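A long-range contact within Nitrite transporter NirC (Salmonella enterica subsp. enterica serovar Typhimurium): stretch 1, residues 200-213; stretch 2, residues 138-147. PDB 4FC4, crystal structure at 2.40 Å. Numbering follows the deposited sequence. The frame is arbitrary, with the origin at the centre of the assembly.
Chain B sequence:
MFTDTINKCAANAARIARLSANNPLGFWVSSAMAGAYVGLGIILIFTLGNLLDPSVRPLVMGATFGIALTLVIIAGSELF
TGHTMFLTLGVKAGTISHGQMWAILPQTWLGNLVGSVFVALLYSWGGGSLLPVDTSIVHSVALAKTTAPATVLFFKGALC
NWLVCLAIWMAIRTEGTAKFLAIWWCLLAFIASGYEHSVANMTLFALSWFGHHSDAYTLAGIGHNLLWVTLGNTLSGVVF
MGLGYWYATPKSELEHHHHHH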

# COMPACT_ATOMS: atom_id res chain seq x y z
N ALA B 200 -5.41 16.72 19.33
CA ALA B 200 -4.35 17.08 18.36
C ALA B 200 -4.06 18.61 18.40
O ALA B 200 -2.93 19.02 18.21
CB ALA B 200 -4.71 16.64 16.94
N ASN B 201 -5.08 19.43 18.65
CA ASN B 201 -4.87 20.87 18.73
C ASN B 201 -4.00 21.24 19.93
O ASN B 201 -3.19 22.15 19.85
CB ASN B 201 -6.20 21.66 18.76
CG ASN B 201 -6.93 21.72 17.41
OD1 ASN B 201 -8.05 22.29 17.34
ND2 ASN B 201 -6.36 21.13 16.36
N MET B 202 -4.17 20.51 21.02
CA MET B 202 -3.36 20.69 22.23
C MET B 202 -1.86 20.70 21.90
O MET B 202 -1.16 21.59 22.39
CB MET B 202 -3.62 19.60 23.28
CG MET B 202 -5.02 19.55 23.84
SD MET B 202 -5.33 18.05 24.82
CE MET B 202 -7.02 18.35 25.30
N THR B 203 -1.38 19.75 21.10
CA THR B 203 0.03 19.74 20.74
C THR B 203 0.34 20.97 19.85
O THR B 203 1.34 21.67 20.02
CB THR B 203 0.49 18.41 20.05
OG1 THR B 203 0.49 17.33 21.00
CG2 THR B 203 1.92 18.55 19.56
N LEU B 204 -0.52 21.25 18.88
CA LEU B 204 -0.23 22.35 17.98
C LEU B 204 -0.13 23.62 18.80
O LEU B 204 0.81 24.43 18.61
CB LEU B 204 -1.32 22.49 16.93
CG LEU B 204 -0.99 23.64 15.99
CD1 LEU B 204 0.26 23.36 15.15
CD2 LEU B 204 -2.24 23.86 15.18
N PHE B 205 -1.09 23.79 19.72
CA PHE B 205 -1.11 25.00 20.50
C PHE B 205 0.12 25.15 21.36
O PHE B 205 0.58 26.28 21.56
CB PHE B 205 -2.40 25.14 21.31
CG PHE B 205 -3.63 25.37 20.46
CD1 PHE B 205 -3.59 26.19 19.36
CD2 PHE B 205 -4.84 24.75 20.75
CE1 PHE B 205 -4.72 26.39 18.57
CE2 PHE B 205 -5.97 24.96 19.97
CZ PHE B 205 -5.91 25.78 18.88
N ALA B 206 0.69 24.03 21.80
CA ALA B 206 1.81 24.08 22.75
C ALA B 206 3.08 24.42 21.94
O ALA B 206 3.91 25.29 22.34
CB ALA B 206 1.90 22.79 23.56
N LEU B 207 3.21 23.78 20.79
CA LEU B 207 4.28 24.05 19.84
C LEU B 207 4.34 25.53 19.42
O LEU B 207 5.41 26.14 19.44
CB LEU B 207 4.06 23.20 18.59
CG LEU B 207 4.35 21.71 18.69
CD1 LEU B 207 3.98 21.09 17.36
CD2 LEU B 207 5.81 21.44 19.08
N SER B 208 3.22 26.11 19.02
CA SER B 208 3.24 27.52 18.72
C SER B 208 3.56 28.34 19.98
O SER B 208 4.34 29.32 19.92
CB SER B 208 1.95 27.98 18.05
OG SER B 208 2.10 29.36 17.74
N TRP B 209 3.01 27.92 21.12
CA TRP B 209 3.24 28.66 22.38
C TRP B 209 4.70 28.72 22.74
O TRP B 209 5.20 29.78 23.16
CB TRP B 209 2.43 28.08 23.54
CG TRP B 209 2.48 28.95 24.77
CD1 TRP B 209 3.09 28.67 25.99
CD2 TRP B 209 1.91 30.31 24.94
NE1 TRP B 209 2.95 29.71 26.88
CE2 TRP B 209 2.25 30.73 26.33
CE3 TRP B 209 1.17 31.19 24.13
CZ2 TRP B 209 1.86 31.97 26.85
CZ3 TRP B 209 0.78 32.43 24.67
CH2 TRP B 209 1.12 32.81 26.00
N PHE B 210 5.41 27.59 22.58
CA PHE B 210 6.83 27.53 22.95
C PHE B 210 7.71 28.14 21.85
O PHE B 210 8.91 28.17 21.98
CB PHE B 210 7.30 26.10 23.25
CG PHE B 210 6.54 25.40 24.36
CD1 PHE B 210 6.19 26.08 25.55
CD2 PHE B 210 6.20 24.03 24.23
CE1 PHE B 210 5.47 25.43 26.55
CE2 PHE B 210 5.51 23.37 25.23
CZ PHE B 210 5.14 24.06 26.40
N GLY B 211 7.14 28.60 20.76
CA GLY B 211 7.96 29.10 19.68
C GLY B 211 7.76 30.59 19.55
O GLY B 211 7.21 31.22 20.46
N HIS B 212 8.19 31.11 18.41
CA HIS B 212 8.19 32.51 18.13
C HIS B 212 6.82 32.83 17.55
O HIS B 212 6.68 33.09 16.35
CB HIS B 212 9.34 32.74 17.15
CG HIS B 212 9.64 34.21 16.83
ND1 HIS B 212 9.65 35.18 17.76
CD2 HIS B 212 10.00 34.83 15.61
CE1 HIS B 212 9.96 36.35 17.18
NE2 HIS B 212 10.17 36.13 15.86
N HIS B 213 5.78 32.80 18.37
CA HIS B 213 4.42 33.15 17.91
C HIS B 213 4.18 34.65 17.94
O HIS B 213 4.90 35.38 18.63
CB HIS B 213 3.38 32.45 18.77
CG HIS B 213 3.50 32.78 20.24
ND1 HIS B 213 2.92 33.87 20.79
CD2 HIS B 213 4.21 32.15 21.27
CE1 HIS B 213 3.23 33.94 22.10
NE2 HIS B 213 4.02 32.91 22.41
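Stretch 2 (138-147) VHSVALAKTT

Stretch 2 is helical, with phi/psi of -54/-46 at Val-138 and -84/-28 at Thr-146, and packs against helix 200-209. The axes approach to 9.0 Å, and their N-to-C directions differ by 121° (signed crossing angle -121°), so the helices run obliquely, closer to antiparallel than parallel. Register follows from the CA pairs: Ala-142 CA lies 6.0 Å from Phe-205 CA, and His-139 CA lies 5.4 Å from Ser-208 CA. Between these pairs, Ala-142 CB rests 3.7 Å from Ser-208 CB.

Leu-204 (chi1 t, chi2 p) points toward stretch 2 and fills a hole formed by Val-138, Val-141, Ala-142 and Lys-145. The m, t, t course of Lys-145 brings CD and CE to 3.6 and 3.7 Å from Leu-204 CD2, while its CB lies 3.9 Å from Phe-205 CZ; chi4 then turns to m. Val-138, with chi1 at 155°, brings CG1 to 4.0 Å from Leu-207 CB and CG2 to 4.1 Å from Leu-204 CD1.

Phe-205 starts sideways, but chi1 m carries its ring inward, placing CE1 3.5 Å from Thr-146 CG2. Thr-146 adopts p, consistent with its OG1 donating to Leu-143 O at 2.8 Å. His-139 likewise reaches inward with chi1 m, and His-213 CA covers its ring face, 4.0 Å from the centroid and 19° off the normal, a CH-pi contact.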

# COMPACT_ATOMS: atom_id res chain seq x y z
N VAL B 138 3.09 26.28 11.76
CA VAL B 138 2.69 26.05 13.15
C VAL B 138 2.08 27.34 13.70
O VAL B 138 1.01 27.30 14.30
CB VAL B 138 3.87 25.51 14.05
CG1 VAL B 138 3.71 25.81 15.54
CG2 VAL B 138 4.07 24.00 13.87
N HIS B 139 2.72 28.47 13.46
CA HIS B 139 2.16 29.77 13.95
C HIS B 139 0.96 30.29 13.21
O HIS B 139 -0.00 30.73 13.85
CB HIS B 139 3.22 30.84 14.09
CG HIS B 139 4.36 30.40 14.93
ND1 HIS B 139 5.64 30.48 14.53
CD2 HIS B 139 4.37 29.73 16.16
CE1 HIS B 139 6.44 29.94 15.48
NE2 HIS B 139 5.66 29.49 16.48
N SER B 140 0.96 30.19 11.88
CA SER B 140 -0.17 30.74 11.15
C SER B 140 -1.41 29.83 11.31
O SER B 140 -2.54 30.30 11.46
CB SER B 140 0.18 31.04 9.72
OG SER B 140 0.65 29.88 9.08
N VAL B 141 -1.21 28.52 11.37
CA VAL B 141 -2.37 27.62 11.54
C VAL B 141 -2.95 27.69 12.97
O VAL B 141 -4.17 27.74 13.13
CB VAL B 141 -2.07 26.17 11.06
CG1 VAL B 141 -3.25 25.22 11.27
CG2 VAL B 141 -1.72 26.22 9.60
N ALA B 142 -2.10 27.76 14.00
CA ALA B 142 -2.55 27.83 15.41
C ALA B 142 -3.37 29.08 15.62
O ALA B 142 -4.47 29.02 16.19
CB ALA B 142 -1.38 27.82 16.38
N LEU B 143 -2.85 30.20 15.11
CA LEU B 143 -3.53 31.50 15.26
C LEU B 143 -4.90 31.46 14.55
O LEU B 143 -5.90 31.80 15.15
CB LEU B 143 -2.64 32.67 14.78
CG LEU B 143 -3.29 34.06 14.62
CD1 LEU B 143 -3.66 34.68 15.97
CD2 LEU B 143 -2.42 35.03 13.80
N ALA B 144 -4.94 30.95 13.32
CA ALA B 144 -6.22 30.84 12.59
C ALA B 144 -7.21 29.97 13.39
O ALA B 144 -8.42 30.28 13.45
CB ALA B 144 -6.05 30.39 11.12
N LYS B 145 -6.70 28.94 14.05
CA LYS B 145 -7.59 28.05 14.82
C LYS B 145 -8.14 28.79 16.03
O LYS B 145 -9.27 28.51 16.44
CB LYS B 145 -6.92 26.77 15.25
CG LYS B 145 -6.76 25.72 14.16
CD LYS B 145 -5.69 24.71 14.59
CE LYS B 145 -5.55 23.54 13.64
NZ LYS B 145 -6.80 22.78 13.60
N THR B 146 -7.37 29.74 16.57
CA THR B 146 -7.76 30.37 17.83
C THR B 146 -8.74 31.51 17.68
O THR B 146 -9.46 31.84 18.62
CB THR B 146 -6.55 30.92 18.63
OG1 THR B 146 -5.93 32.01 17.90
CG2 THR B 146 -5.55 29.82 18.94
N THR B 147 -8.70 32.20 16.53
CA THR B 147 -9.60 33.36 16.31
C THR B 147 -10.88 32.98 15.53
O THR B 147 -11.72 33.83 15.34
CB THR B 147 -8.92 34.50 15.54
OG1 THR B 147 -8.57 34.02 14.24
CG2 THR B 147 -7.64 34.95 16.26